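Local coordinates for protein Thf1 (Thermosynechococcus elongatus, PDB 5MJR) that may take part in the biogenesis of photosynthetic membranes and associates with the FtsH protease complex involved in photosystem II repair, at residues I54-R58 with L97-M103; Y65-F69 with N140-H144; W115-R121 with F159-A164; E173-Q177 with V189-L193. All coordinates share one frame; numbering follows the deposited sequence. Where two conformers were deposited one is given.

The four contacts lie in one all-helical chain, each joining parts of the fold that are apart in sequence. Contacts 1 and 3 are on opposite sides of the chain's centre, their own centres about 27 Å apart. Contact 2 touches both: F69 packs on I54, L57 and M103 of contact 1, and P67 O probably accepts a hydrogen bond from W115 NE1 of contact 3. Contact 2 alternates in sequence with contacts 1 and 3, because its segment 65-69, at the start of helix 67-80, pairs with the distant loop 140-144. Contact 4 closes last, joining helices 171-178 and 186-198; L160 of contact 3 packs on its T174 and L175. Packing is thus passed from contact 1 through 2 and 3 to 4.

Contact 1: I54-R58 with L97-M103; sequences IHLLR and LCVAEEM
R58 and E101 carry the polar half of this contact, where the C-terminal end of helix 41-58 meets the end of helix 90-100. R58 and M103 each have two conformers, one of which is described. R58 bends at its third torsion (chi3 -55°) and presents NE and NH2 side-on to a single oxygen, E101 OE1. NH2 lies 2.8 Å from OE1 and NE 3.1 Å from it; both arrive on the anti side of a carboxylate steeply inclined to the guanidinium. The backbone carbonyl carbon of E101 sits over one guanidinium face.

The tighter packing lies round I54 and E101, both buried. The carboxylate carbon E101 CD rests 3.5 Å from I54 CG2, and the same methyl meets M103 CE at 3.8 Å. M103, at the partly exposed margin, runs antiparallel to R58, its CE 3.5 Å from R58 CD. Replacing E101 with an alanine would probably leave the R58 guanidinium without its inner anchor and open a gap beside I54.

The outer side is looser: E102 is exposed, and its OE2 takes R58 NH1 at 3.2 Å, completing a salt-bridge network, with R22 a weak, long partner. E102 has positive phi (55°), and E102 N bonds to V99 O while M103 N bonds to C98 O: the Schellman motif that ends helix 90-100.

Contact 2: Y65-F69 with N140-H144; sequences YSPLF and NSLNH
L68 and S141 mark the closest backbone approach, 5.8 Å between their CA atoms, where the first turn of helix 67-80 faces the 3-10 segment 140-142. S66 is the N-cap of that helix: its OG accepts a weak bond from L68 N. The first torsion of S66 (chi1 71°) sets OG between its own backbone N and carbonyl carbon, and the hydroxyl thereby faces both the start of the helix and the opposing loop.

The S141 side chain points toward the helix start. Its CB lies 3.9 Å from S66 OG and 4.1 Å from P67 CD, so the serine methylene packs against the capping serine and CD of P67. Its OG sits 3.5 Å from L68 CB, while the hydroxyl is hydrogen-bonded to P138 O, a carbonyl just before the segment.

Deeper in, L68 CD1 meets L142 CD2 at 3.8 Å, the two leucines set roughly perpendicular. L142 starts out away from the helix, yet its branched end returns to make this contact; beyond it lie L156 and F159 of helix 150-162. L68 CD2 meanwhile approaches the carbonyl of S141.

The polar side is joined by water. H144 is anchored at NE2 by K147 O, and its ND1 meets the water in the plane of the ring. That single water lies 2.7 Å from each of H144 ND1, S66 OG and S141 O, and donates to the last.

Contact 3: W115-R121 with F159-A164; sequences WQQYQGR and FLQELA
W115, Y118 and F159 form a buried aromatic cluster. The six-membered ring of W115 lies obliquely to the F159 ring, planes 50° apart, and brings CZ3 over one F159 face; W115 CE3 is 3.4 Å from F159 CD1. Y118 meets the same phenyl differently: F159 directs its edge toward the tyrosine face in an offset edge-to-face pair, while Y118 CB sits at the F159 edge. S136 OG and L139 N hold the Y118 hydroxyl.

Apolar packing continues through L163, whose CD2 approaches Y118 CB at 4.1 Å; I126 of helix 123-131 touches L163, Y118 and F159.

Backbone hydrogen bonds join a type II beta turn, Y118 to R121, to the last turn of helix 150-162 and the residues after it. G120, with positive phi, gives its N to E162 O at 2.8 Å, and A164 N bonds to R121 O at 2.7 Å. Q119 CA adds a CA-H...O contact to E162 O.

On the exposed side, E162 bends at its second torsion (chi2 -72°), turning its carboxylate toward the loop. Q119 NE2 donates to E162 OE1 at 2.7 Å on its syn lone pair, amide and carboxylate nearly coplanar.

Contact 4: E173-Q177 with V189-L193; sequences ETLDQ and VKRDL. With SO4 (sulfate ion), chain B.
The D176 carboxylate is reached by K190 NZ at OD1, on the syn side and 22° out of its plane. The salt bridge is short, with 2.6 Å between D176 OD1 and K190 NZ, and the lysine comes in crosswise to the aspartate side chain. A second flat group, the R191 guanidinium, is engaged at its edges on the second helix. Its NE donates to D192 OD1 at 2.8 Å, from above the carboxylate plane, and its NH2 donates to D192 OD2 at 3.0 Å. At another part of the rim a sulfate ion, probably from the crystallisation liquor, takes R191 NH1 at 2.8 Å through its O2 and NH2 through its O3; K188 NZ also binds it. D192 OD2 is further hydrogen-bonded to Y148.

Between the helices the packing is apolar. L175 CD1 lies 3.7 Å from K190 CG, the leucine and the lysine chain running alongside one another with opposed directions. K190 stays extended beyond CG (chi3 -176°), which carries its ammonium past L175 to the aspartate. L175 CD2 touches V189 CG1 at 4.1 Å, and L193 CD1 borders L175 CD1 more distantly. An alanine in place of K190 would probably leave D176 without the ammonium that pairs with it across this contact and uncover the flank of L175.

The axes of these two segments approach to 11.7 Å at 151°. Nearly antiparallel and consecutive in the chain, helices 171-178 and 186-198 form a helical hairpin, whose second arm begins the predicted coiled coil.

Contact 1: I54-R58 with L97-M103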
loop_
_atom_site.group_PDB
_atom_site.type_symbol
_atom_site.label_atom_id
_atom_site.label_comp_id
_atom_site.label_asym_id
_atom_site.label_seq_id
_atom_site.Cartn_x
_atom_site.Cartn_y
_atom_site.Cartn_z
ATOM N N ILE A 54 4.548 -2.111 -9.372
ATOM C CA ILE A 54 4.071 -0.758 -9.552
ATOM C C ILE A 54 4.112 -0.396 -11.017
ATOM O O ILE A 54 3.237 0.233 -11.545
ATOM C CB ILE A 54 4.867 0.231 -8.673
ATOM C CG1 ILE A 54 4.649 -0.066 -7.181
ATOM C CG2 ILE A 54 4.537 1.645 -9.053
ATOM C CD1 ILE A 54 5.523 0.685 -6.257
ATOM N N HIS A 55 5.238 -0.793 -11.711
ATOM C CA HIS A 55 5.371 -0.424 -13.125
ATOM C C HIS A 55 4.153 -1.014 -13.899
ATOM O O HIS A 55 3.564 -0.364 -14.747
ATOM C CB HIS A 55 6.697 -0.987 -13.638
ATOM C CG HIS A 55 6.929 -0.665 -15.044
ATOM N ND1 HIS A 55 7.813 0.325 -15.440
ATOM C CD2 HIS A 55 6.421 -1.226 -16.164
ATOM C CE1 HIS A 55 7.796 0.362 -16.768
ATOM N NE2 HIS A 55 6.935 -0.542 -17.247
ATOM N N LEU A 56 3.856 -2.287 -13.670
ATOM C CA LEU A 56 2.792 -2.965 -14.405
ATOM C C LEU A 56 1.407 -2.358 -14.120
ATOM O O LEU A 56 0.544 -2.341 -14.996
ATOM C CB LEU A 56 2.830 -4.416 -14.194
ATOM C CG LEU A 56 4.103 -5.130 -14.713
ATOM C CD1 LEU A 56 3.951 -6.576 -14.324
ATOM C CD2 LEU A 56 4.212 -4.898 -16.254
ATOM N N LEU A 57 1.235 -1.839 -12.918
ATOM C CA LEU A 57 -0.004 -1.049 -12.650
ATOM C C LEU A 57 -0.019 0.259 -13.483
ATOM O O LEU A 57 -1.055 0.569 -14.101
ATOM C CB LEU A 57 -0.099 -0.747 -11.195
ATOM C CG LEU A 57 -0.460 -1.946 -10.321
ATOM C CD1 LEU A 57 -0.307 -1.611 -8.849
ATOM C CD2 LEU A 57 -1.899 -2.400 -10.605
ATOM N N ARG A 58 1.098 0.985 -13.499
ATOM C CA ARG A 58 1.084 2.279 -14.192
ATOM C C ARG A 58 0.780 2.090 -15.687
ATOM O O ARG A 58 0.145 2.986 -16.292
ATOM C CB ARG A 58 2.436 2.958 -14.011
ATOM C CG ARG A 58 2.612 3.498 -12.592
ATOM C CD ARG A 58 3.916 4.315 -12.384
ATOM N NE ARG A 58 5.121 3.591 -12.764
ATOM C CZ ARG A 58 5.958 3.859 -13.792
ATOM N NH1 ARG A 58 5.752 4.998 -14.580
ATOM N NH2 ARG A 58 7.068 2.958 -13.922
ATOM N N LEU A 97 12.938 4.395 -5.215
ATOM C CA LEU A 97 11.861 3.548 -5.709
ATOM C C LEU A 97 10.767 4.463 -6.311
ATOM O O LEU A 97 10.307 4.213 -7.423
ATOM C CB LEU A 97 11.283 2.739 -4.528
ATOM C CG LEU A 97 10.137 1.769 -4.974
ATOM C CD1 LEU A 97 10.406 0.342 -4.529
ATOM C CD2 LEU A 97 8.996 2.180 -4.176
ATOM N N CYS A 98 10.399 5.518 -5.624
ATOM C CA CYS A 98 9.312 6.344 -6.153
ATOM C C CYS A 98 9.702 7.098 -7.407
ATOM O O CYS A 98 8.961 7.119 -8.413
ATOM C CB CYS A 98 8.824 7.317 -5.071
ATOM S SG CYS A 98 7.939 6.501 -3.733
ATOM N N VAL A 99 10.900 7.717 -7.390
ATOM C CA VAL A 99 11.298 8.471 -8.576
ATOM C C VAL A 99 11.483 7.551 -9.765
ATOM O O VAL A 99 11.148 7.948 -10.910
ATOM C CB VAL A 99 12.476 9.418 -8.330
ATOM C CG1 VAL A 99 12.225 10.410 -7.252
ATOM C CG2 VAL A 99 13.719 8.748 -8.078
ATOM N N ALA A 100 11.961 6.322 -9.549
ATOM C CA ALA A 100 12.094 5.364 -10.644
ATOM C C ALA A 100 10.747 5.014 -11.308
ATOM O O ALA A 100 10.700 4.644 -12.489
ATOM C CB ALA A 100 12.751 4.116 -10.145
ATOM N N GLU A 101 9.691 5.103 -10.518
ATOM C CA GLU A 101 8.338 4.818 -10.965
ATOM C C GLU A 101 7.584 6.102 -11.421
ATOM O O GLU A 101 6.383 6.017 -11.624
ATOM C CB GLU A 101 7.551 4.183 -9.803
ATOM C CG GLU A 101 8.041 2.884 -9.350
ATOM C CD GLU A 101 7.798 1.722 -10.284
ATOM O OE1 GLU A 101 7.196 1.785 -11.347
ATOM O OE2 GLU A 101 8.271 0.611 -9.823
ATOM N N GLU A 102 8.326 7.211 -11.631
ATOM C CA GLU A 102 7.664 8.434 -12.041
ATOM C C GLU A 102 6.548 8.825 -11.068
ATOM O O GLU A 102 5.451 9.289 -11.418
ATOM C CB GLU A 102 7.170 8.367 -13.479
ATOM C CG GLU A 102 8.320 7.992 -14.490
ATOM C CD GLU A 102 7.912 8.006 -15.933
ATOM O OE1 GLU A 102 8.027 9.064 -16.482
ATOM O OE2 GLU A 102 7.433 7.019 -16.463
ATOM N N MET A 103 6.882 8.648 -9.774
ATOM C CA MET A 103 6.087 9.138 -8.666
ATOM C C MET A 103 6.918 10.005 -7.753
ATOM O O MET A 103 8.156 10.138 -7.915
ATOM C CB MET A 103 5.508 7.966 -7.853
ATOM C CG MET A 103 4.665 7.012 -8.728
ATOM S SD MET A 103 3.783 5.738 -7.844
ATOM C CE MET A 103 2.824 5.022 -9.170
#

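Contact 2: Y65-F69 with N140-H144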
loop_
_atom_site.group_PDB
_atom_site.type_symbol
_atom_site.label_atom_id
_atom_site.label_comp_id
_atom_site.label_asym_id
_atom_site.label_seq_id
_atom_site.Cartn_x
_atom_site.Cartn_y
_atom_site.Cartn_z
ATOM N N TYR A 65 -3.837 6.189 -9.775
ATOM C CA TYR A 65 -3.329 6.453 -8.451
ATOM C C TYR A 65 -4.396 7.052 -7.560
ATOM O O TYR A 65 -5.184 7.873 -7.963
ATOM C CB TYR A 65 -2.201 7.472 -8.526
ATOM C CG TYR A 65 -1.594 7.969 -7.259
ATOM C CD1 TYR A 65 -2.193 8.981 -6.563
ATOM C CD2 TYR A 65 -0.448 7.393 -6.752
ATOM C CE1 TYR A 65 -1.685 9.439 -5.345
ATOM C CE2 TYR A 65 0.056 7.855 -5.538
ATOM C CZ TYR A 65 -0.534 8.845 -4.815
ATOM O OH TYR A 65 0.019 9.326 -3.673
ATOM N N SER A 66 -4.361 6.637 -6.264
ATOM C CA SER A 66 -5.151 7.281 -5.254
ATOM C C SER A 66 -4.432 7.177 -3.937
ATOM O O SER A 66 -3.503 6.378 -3.828
ATOM C CB SER A 66 -6.509 6.583 -5.122
ATOM O OG SER A 66 -6.400 5.336 -4.541
ATOM N N PRO A 67 -4.882 7.829 -2.870
ATOM C CA PRO A 67 -4.259 7.667 -1.541
ATOM C C PRO A 67 -4.334 6.287 -0.973
ATOM O O PRO A 67 -3.520 5.973 -0.085
ATOM C CB PRO A 67 -4.937 8.721 -0.690
ATOM C CG PRO A 67 -5.365 9.753 -1.695
ATOM C CD PRO A 67 -5.799 8.978 -2.927
ATOM N N LEU A 68 -5.276 5.460 -1.432
ATOM C CA LEU A 68 -5.358 4.076 -0.939
ATOM C C LEU A 68 -4.104 3.302 -1.463
ATOM O O LEU A 68 -3.522 2.494 -0.737
ATOM C CB LEU A 68 -6.621 3.407 -1.340
ATOM C CG LEU A 68 -6.863 1.974 -0.906
ATOM C CD1 LEU A 68 -6.937 1.897 0.602
ATOM C CD2 LEU A 68 -8.098 1.378 -1.556
ATOM N N PHE A 69 -3.805 3.492 -2.753
ATOM C CA PHE A 69 -2.566 2.917 -3.288
ATOM C C PHE A 69 -1.322 3.460 -2.585
ATOM O O PHE A 69 -0.442 2.651 -2.254
ATOM C CB PHE A 69 -2.540 3.221 -4.791
ATOM C CG PHE A 69 -1.239 2.823 -5.493
ATOM C CD1 PHE A 69 -0.978 1.577 -5.832
ATOM C CD2 PHE A 69 -0.330 3.812 -5.718
ATOM C CE1 PHE A 69 0.290 1.271 -6.459
ATOM C CE2 PHE A 69 0.857 3.596 -6.369
ATOM C CZ PHE A 69 1.125 2.329 -6.716
ATOM N N ASN A 140 -12.643 8.688 0.780
ATOM C CA ASN A 140 -13.278 8.530 -0.486
ATOM C C ASN A 140 -12.621 7.535 -1.472
ATOM O O ASN A 140 -13.261 6.979 -2.349
ATOM C CB ASN A 140 -13.462 9.859 -1.229
ATOM C CG ASN A 140 -12.137 10.531 -1.608
ATOM O OD1 ASN A 140 -11.142 10.453 -0.930
ATOM N ND2 ASN A 140 -12.191 11.245 -2.767
ATOM N N SER A 141 -11.294 7.341 -1.279
ATOM C CA SER A 141 -10.554 6.406 -2.062
ATOM C C SER A 141 -10.874 4.939 -1.809
ATOM O O SER A 141 -10.481 4.081 -2.556
ATOM C CB SER A 141 -9.027 6.637 -1.940
ATOM O OG SER A 141 -8.490 6.260 -0.752
ATOM N N LEU A 142 -11.659 4.651 -0.739
ATOM C CA LEU A 142 -12.210 3.303 -0.610
ATOM C C LEU A 142 -13.270 3.008 -1.642
ATOM O O LEU A 142 -13.558 1.802 -1.916
ATOM C CB LEU A 142 -12.803 3.108 0.758
ATOM C CG LEU A 142 -11.843 3.074 1.928
ATOM C CD1 LEU A 142 -12.593 2.541 3.170
ATOM C CD2 LEU A 142 -10.544 2.448 1.788
ATOM N N ASN A 143 -13.820 4.056 -2.253
ATOM C CA ASN A 143 -14.732 3.896 -3.387
ATOM C C ASN A 143 -13.955 3.685 -4.695
ATOM O O ASN A 143 -13.927 4.526 -5.584
ATOM C CB ASN A 143 -15.675 5.073 -3.464
ATOM C CG ASN A 143 -16.707 5.095 -2.358
ATOM O OD1 ASN A 143 -17.165 4.023 -1.947
ATOM N ND2 ASN A 143 -17.052 6.316 -1.910
ATOM N N HIS A 144 -13.243 2.574 -4.694
ATOM C CA HIS A 144 -12.262 2.295 -5.726
ATOM C C HIS A 144 -12.920 1.623 -6.912
ATOM O O HIS A 144 -13.418 0.471 -6.737
ATOM C CB HIS A 144 -11.233 1.340 -5.137
ATOM C CG HIS A 144 -10.074 1.095 -6.071
ATOM N ND1 HIS A 144 -9.104 2.046 -6.218
ATOM C CD2 HIS A 144 -9.827 0.091 -6.920
ATOM C CE1 HIS A 144 -8.275 1.584 -7.149
ATOM N NE2 HIS A 144 -8.677 0.392 -7.573
HETATM O O HOH W 1 -8.858 4.290 -4.712
#

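Contact 3: W115-R121 with F159-A164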
loop_
_atom_site.group_PDB
_atom_site.type_symbol
_atom_site.label_atom_id
_atom_site.label_comp_id
_atom_site.label_asym_id
_atom_site.label_seq_id
_atom_site.Cartn_x
_atom_site.Cartn_y
_atom_site.Cartn_z
ATOM N N TRP A 115 -4.289 9.478 6.186
ATOM C CA TRP A 115 -5.230 8.552 6.817
ATOM C C TRP A 115 -5.241 8.647 8.336
ATOM O O TRP A 115 -6.168 8.109 8.977
ATOM C CB TRP A 115 -4.920 7.152 6.307
ATOM C CG TRP A 115 -5.164 6.908 4.871
ATOM C CD1 TRP A 115 -4.264 7.075 3.845
ATOM C CD2 TRP A 115 -6.329 6.413 4.259
ATOM N NE1 TRP A 115 -4.798 6.716 2.669
ATOM C CE2 TRP A 115 -6.092 6.296 2.858
ATOM C CE3 TRP A 115 -7.588 6.078 4.722
ATOM C CZ2 TRP A 115 -7.027 5.831 1.959
ATOM C CZ3 TRP A 115 -8.533 5.627 3.865
ATOM C CH2 TRP A 115 -8.271 5.539 2.480
ATOM N N GLN A 116 -4.201 9.253 8.908
ATOM C CA GLN A 116 -4.129 9.342 10.369
ATOM C C GLN A 116 -5.221 10.196 10.964
ATOM O O GLN A 116 -5.515 10.093 12.155
ATOM C CB GLN A 116 -2.772 9.805 10.804
ATOM C CG GLN A 116 -1.674 8.771 10.508
ATOM C CD GLN A 116 -0.309 9.245 10.653
ATOM O OE1 GLN A 116 -0.044 10.168 11.369
ATOM N NE2 GLN A 116 0.651 8.589 9.898
ATOM N N GLN A 117 -5.895 11.014 10.129
ATOM C CA GLN A 117 -6.993 11.811 10.658
ATOM C C GLN A 117 -8.135 10.930 11.118
ATOM O O GLN A 117 -8.948 11.416 11.889
ATOM C CB GLN A 117 -7.508 12.763 9.649
ATOM C CG GLN A 117 -8.133 12.113 8.456
ATOM C CD GLN A 117 -8.533 13.040 7.384
ATOM O OE1 GLN A 117 -7.784 13.225 6.332
ATOM N NE2 GLN A 117 -9.606 13.683 7.631
ATOM N N TYR A 118 -8.180 9.669 10.750
ATOM C CA TYR A 118 -9.234 8.713 11.181
ATOM C C TYR A 118 -8.935 8.000 12.469
ATOM O O TYR A 118 -9.735 7.164 12.894
ATOM C CB TYR A 118 -9.648 7.779 10.040
ATOM C CG TYR A 118 -10.017 8.533 8.787
ATOM C CD1 TYR A 118 -11.169 9.281 8.665
ATOM C CD2 TYR A 118 -9.200 8.500 7.637
ATOM C CE1 TYR A 118 -11.480 9.972 7.569
ATOM C CE2 TYR A 118 -9.521 9.187 6.537
ATOM C CZ TYR A 118 -10.672 9.956 6.468
ATOM O OH TYR A 118 -10.924 10.678 5.319
ATOM N N GLN A 119 -7.771 8.321 13.071
ATOM C CA GLN A 119 -7.359 7.615 14.251
ATOM C C GLN A 119 -8.417 7.545 15.369
ATOM O O GLN A 119 -9.023 8.591 15.686
ATOM C CB GLN A 119 -6.109 8.318 14.801
ATOM C CG GLN A 119 -5.080 7.392 15.421
ATOM C CD GLN A 119 -3.677 8.058 15.441
ATOM O OE1 GLN A 119 -3.530 8.971 16.230
ATOM N NE2 GLN A 119 -2.711 7.701 14.488
ATOM N N GLY A 120 -8.681 6.295 15.846
ATOM C CA GLY A 120 -9.569 6.019 17.023
ATOM C C GLY A 120 -11.026 5.707 16.776
ATOM O O GLY A 120 -11.670 4.995 17.611
ATOM N N ARG A 121 -11.476 6.079 15.591
ATOM C CA ARG A 121 -12.896 5.985 15.249
ATOM C C ARG A 121 -13.381 4.608 15.176
ATOM O O ARG A 121 -12.644 3.660 14.751
ATOM C CB ARG A 121 -13.216 6.723 13.955
ATOM C CG ARG A 121 -12.865 8.173 13.958
ATOM C CD ARG A 121 -13.288 8.836 12.645
ATOM N NE ARG A 121 -12.507 10.060 12.465
ATOM C CZ ARG A 121 -12.677 10.966 11.524
ATOM N NH1 ARG A 121 -13.681 10.952 10.661
ATOM N NH2 ARG A 121 -11.727 11.920 11.426
ATOM N N PHE A 159 -5.307 1.370 6.965
ATOM C CA PHE A 159 -6.347 2.281 7.440
ATOM C C PHE A 159 -7.143 1.712 8.581
ATOM O O PHE A 159 -7.356 2.431 9.585
ATOM C CB PHE A 159 -7.250 2.592 6.233
ATOM C CG PHE A 159 -8.614 3.121 6.615
ATOM C CD1 PHE A 159 -8.761 4.282 7.388
ATOM C CD2 PHE A 159 -9.758 2.469 6.271
ATOM C CE1 PHE A 159 -10.012 4.756 7.735
ATOM C CE2 PHE A 159 -11.024 2.918 6.660
ATOM C CZ PHE A 159 -11.122 4.043 7.395
ATOM N N LEU A 160 -7.539 0.470 8.471
ATOM C CA LEU A 160 -8.364 -0.118 9.512
ATOM C C LEU A 160 -7.605 -0.150 10.825
ATOM O O LEU A 160 -8.241 -0.048 11.901
ATOM C CB LEU A 160 -8.836 -1.505 9.074
ATOM C CG LEU A 160 -9.809 -1.564 7.928
ATOM C CD1 LEU A 160 -10.007 -2.972 7.475
ATOM C CD2 LEU A 160 -11.090 -0.812 8.180
ATOM N N GLN A 161 -6.297 -0.344 10.750
ATOM C CA GLN A 161 -5.495 -0.291 11.943
ATOM C C GLN A 161 -5.515 1.063 12.722
ATOM O O GLN A 161 -5.230 1.020 13.907
ATOM C CB GLN A 161 -4.102 -0.666 11.647
ATOM C CG GLN A 161 -3.829 -2.113 11.316
ATOM C CD GLN A 161 -2.333 -2.414 11.107
ATOM O OE1 GLN A 161 -1.706 -1.981 10.143
ATOM N NE2 GLN A 161 -1.767 -3.141 12.005
ATOM N N GLU A 162 -5.845 2.172 12.025
ATOM C CA GLU A 162 -5.951 3.462 12.670
ATOM C C GLU A 162 -7.168 3.538 13.503
ATOM O O GLU A 162 -7.203 4.358 14.391
ATOM C CB GLU A 162 -6.105 4.634 11.667
ATOM C CG GLU A 162 -4.893 4.856 10.837
ATOM C CD GLU A 162 -3.702 5.449 11.532
ATOM O OE1 GLU A 162 -3.818 6.122 12.592
ATOM O OE2 GLU A 162 -2.656 5.226 10.944
ATOM N N LEU A 163 -8.201 2.802 13.136
ATOM C CA LEU A 163 -9.492 2.918 13.802
ATOM C C LEU A 163 -9.416 2.290 15.212
ATOM O O LEU A 163 -8.394 1.795 15.708
ATOM C CB LEU A 163 -10.602 2.216 12.944
ATOM C CG LEU A 163 -10.745 2.733 11.536
ATOM C CD1 LEU A 163 -11.815 1.985 10.841
ATOM C CD2 LEU A 163 -11.018 4.210 11.483
ATOM N N ALA A 164 -10.494 2.401 15.886
ATOM C CA ALA A 164 -10.669 1.644 17.132
ATOM C C ALA A 164 -9.872 0.218 17.061
ATOM O O ALA A 164 -10.009 -0.556 16.025
ATOM C CB ALA A 164 -12.007 1.380 17.187
#

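Contact 4: E173-Q177 with V189-L193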
loop_
_atom_site.group_PDB
_atom_site.type_symbol
_atom_site.label_atom_id
_atom_site.label_comp_id
_atom_site.label_asym_id
_atom_site.label_seq_id
_atom_site.Cartn_x
_atom_site.Cartn_y
_atom_site.Cartn_z
ATOM N N GLU A 173 -15.197 -9.737 10.534
ATOM C CA GLU A 173 -16.421 -9.039 10.704
ATOM C C GLU A 173 -16.361 -7.693 10.036
ATOM O O GLU A 173 -17.298 -7.214 9.399
ATOM C CB GLU A 173 -16.645 -8.873 12.221
ATOM C CG GLU A 173 -18.000 -8.484 12.635
ATOM C CD GLU A 173 -18.494 -9.544 13.703
ATOM O OE1 GLU A 173 -19.659 -9.407 14.266
ATOM O OE2 GLU A 173 -17.710 -10.562 13.941
ATOM N N THR A 174 -15.223 -7.031 10.192
ATOM C CA THR A 174 -15.064 -5.689 9.589
ATOM C C THR A 174 -15.198 -5.734 8.035
ATOM O O THR A 174 -15.893 -4.887 7.440
ATOM C CB THR A 174 -13.716 -5.051 10.030
ATOM O OG1 THR A 174 -13.774 -4.858 11.456
ATOM C CG2 THR A 174 -13.420 -3.801 9.276
ATOM N N LEU A 175 -14.447 -6.657 7.436
ATOM C CA LEU A 175 -14.474 -6.805 6.000
ATOM C C LEU A 175 -15.919 -7.099 5.493
ATOM O O LEU A 175 -16.372 -6.572 4.508
ATOM C CB LEU A 175 -13.462 -7.805 5.509
ATOM C CG LEU A 175 -12.004 -7.390 5.724
ATOM C CD1 LEU A 175 -11.070 -8.509 5.333
ATOM C CD2 LEU A 175 -11.598 -6.074 5.036
ATOM N N ASP A 176 -16.587 -7.992 6.209
ATOM C CA ASP A 176 -17.978 -8.288 5.874
ATOM C C ASP A 176 -18.920 -7.086 5.975
ATOM O O ASP A 176 -19.829 -6.990 5.160
ATOM C CB ASP A 176 -18.482 -9.416 6.701
ATOM C CG ASP A 176 -17.940 -10.784 6.280
ATOM O OD1 ASP A 176 -17.402 -10.905 5.108
ATOM O OD2 ASP A 176 -18.080 -11.710 7.105
ATOM N N GLN A 177 -18.700 -6.209 6.924
ATOM C CA GLN A 177 -19.511 -4.998 7.048
ATOM C C GLN A 177 -19.258 -4.049 5.842
ATOM O O GLN A 177 -20.092 -3.305 5.405
ATOM C CB GLN A 177 -19.166 -4.256 8.330
ATOM C CG GLN A 177 -19.620 -4.905 9.620
ATOM C CD GLN A 177 -19.466 -4.067 10.855
ATOM O OE1 GLN A 177 -18.733 -4.418 11.817
ATOM N NE2 GLN A 177 -20.211 -2.963 10.873
ATOM N N VAL A 189 -9.763 -8.763 -1.420
ATOM C CA VAL A 189 -9.107 -8.225 -0.254
ATOM C C VAL A 189 -8.814 -9.320 0.781
ATOM O O VAL A 189 -7.712 -9.381 1.345
ATOM C CB VAL A 189 -9.864 -7.056 0.346
ATOM C CG1 VAL A 189 -9.309 -6.601 1.670
ATOM C CG2 VAL A 189 -9.919 -5.869 -0.617
ATOM N N LYS A 190 -9.812 -10.156 1.101
ATOM C CA LYS A 190 -9.609 -11.222 2.085
ATOM C C LYS A 190 -8.438 -12.090 1.645
ATOM O O LYS A 190 -7.590 -12.455 2.450
ATOM C CB LYS A 190 -10.917 -12.028 2.237
ATOM C CG LYS A 190 -11.992 -11.249 3.031
ATOM C CD LYS A 190 -13.220 -12.141 3.076
ATOM C CE LYS A 190 -14.364 -11.410 3.764
ATOM N NZ LYS A 190 -15.479 -12.284 3.978
ATOM N N ARG A 191 -8.530 -12.555 0.399
ATOM C CA ARG A 191 -7.486 -13.380 -0.169
ATOM C C ARG A 191 -6.111 -12.753 -0.039
ATOM O O ARG A 191 -5.141 -13.385 0.408
ATOM C CB ARG A 191 -7.823 -13.649 -1.643
ATOM C CG ARG A 191 -6.690 -14.305 -2.430
ATOM C CD ARG A 191 -6.889 -14.112 -3.965
ATOM N NE ARG A 191 -6.566 -12.746 -4.353
ATOM C CZ ARG A 191 -6.838 -12.183 -5.523
ATOM N NH1 ARG A 191 -7.497 -12.847 -6.468
ATOM N NH2 ARG A 191 -6.506 -10.888 -5.723
ATOM N N ASP A 192 -5.994 -11.520 -0.448
ATOM C CA ASP A 192 -4.738 -10.830 -0.492
ATOM C C ASP A 192 -4.208 -10.504 0.907
ATOM O O ASP A 192 -2.988 -10.549 1.105
ATOM C CB ASP A 192 -4.845 -9.560 -1.355
ATOM C CG ASP A 192 -5.035 -9.868 -2.840
ATOM O OD1 ASP A 192 -4.710 -11.012 -3.257
ATOM O OD2 ASP A 192 -5.516 -9.009 -3.603
ATOM N N LEU A 193 -5.067 -10.232 1.850
ATOM C CA LEU A 193 -4.646 -9.971 3.250
ATOM C C LEU A 193 -4.241 -11.248 3.958
ATOM O O LEU A 193 -3.376 -11.167 4.775
ATOM C CB LEU A 193 -5.697 -9.174 4.072
ATOM C CG LEU A 193 -5.813 -7.679 3.620
ATOM C CD1 LEU A 193 -6.931 -7.078 4.477
ATOM C CD2 LEU A 193 -4.485 -6.979 3.709
HETATM S S SO4 B . -6.915 -10.128 -9.395
HETATM O O1 SO4 B . -7.915 -9.085 -9.812
HETATM O O2 SO4 B . -7.676 -11.298 -8.848
HETATM O O3 SO4 B . -6.060 -9.489 -8.344
HETATM O O4 SO4 B . -6.074 -10.636 -10.461
#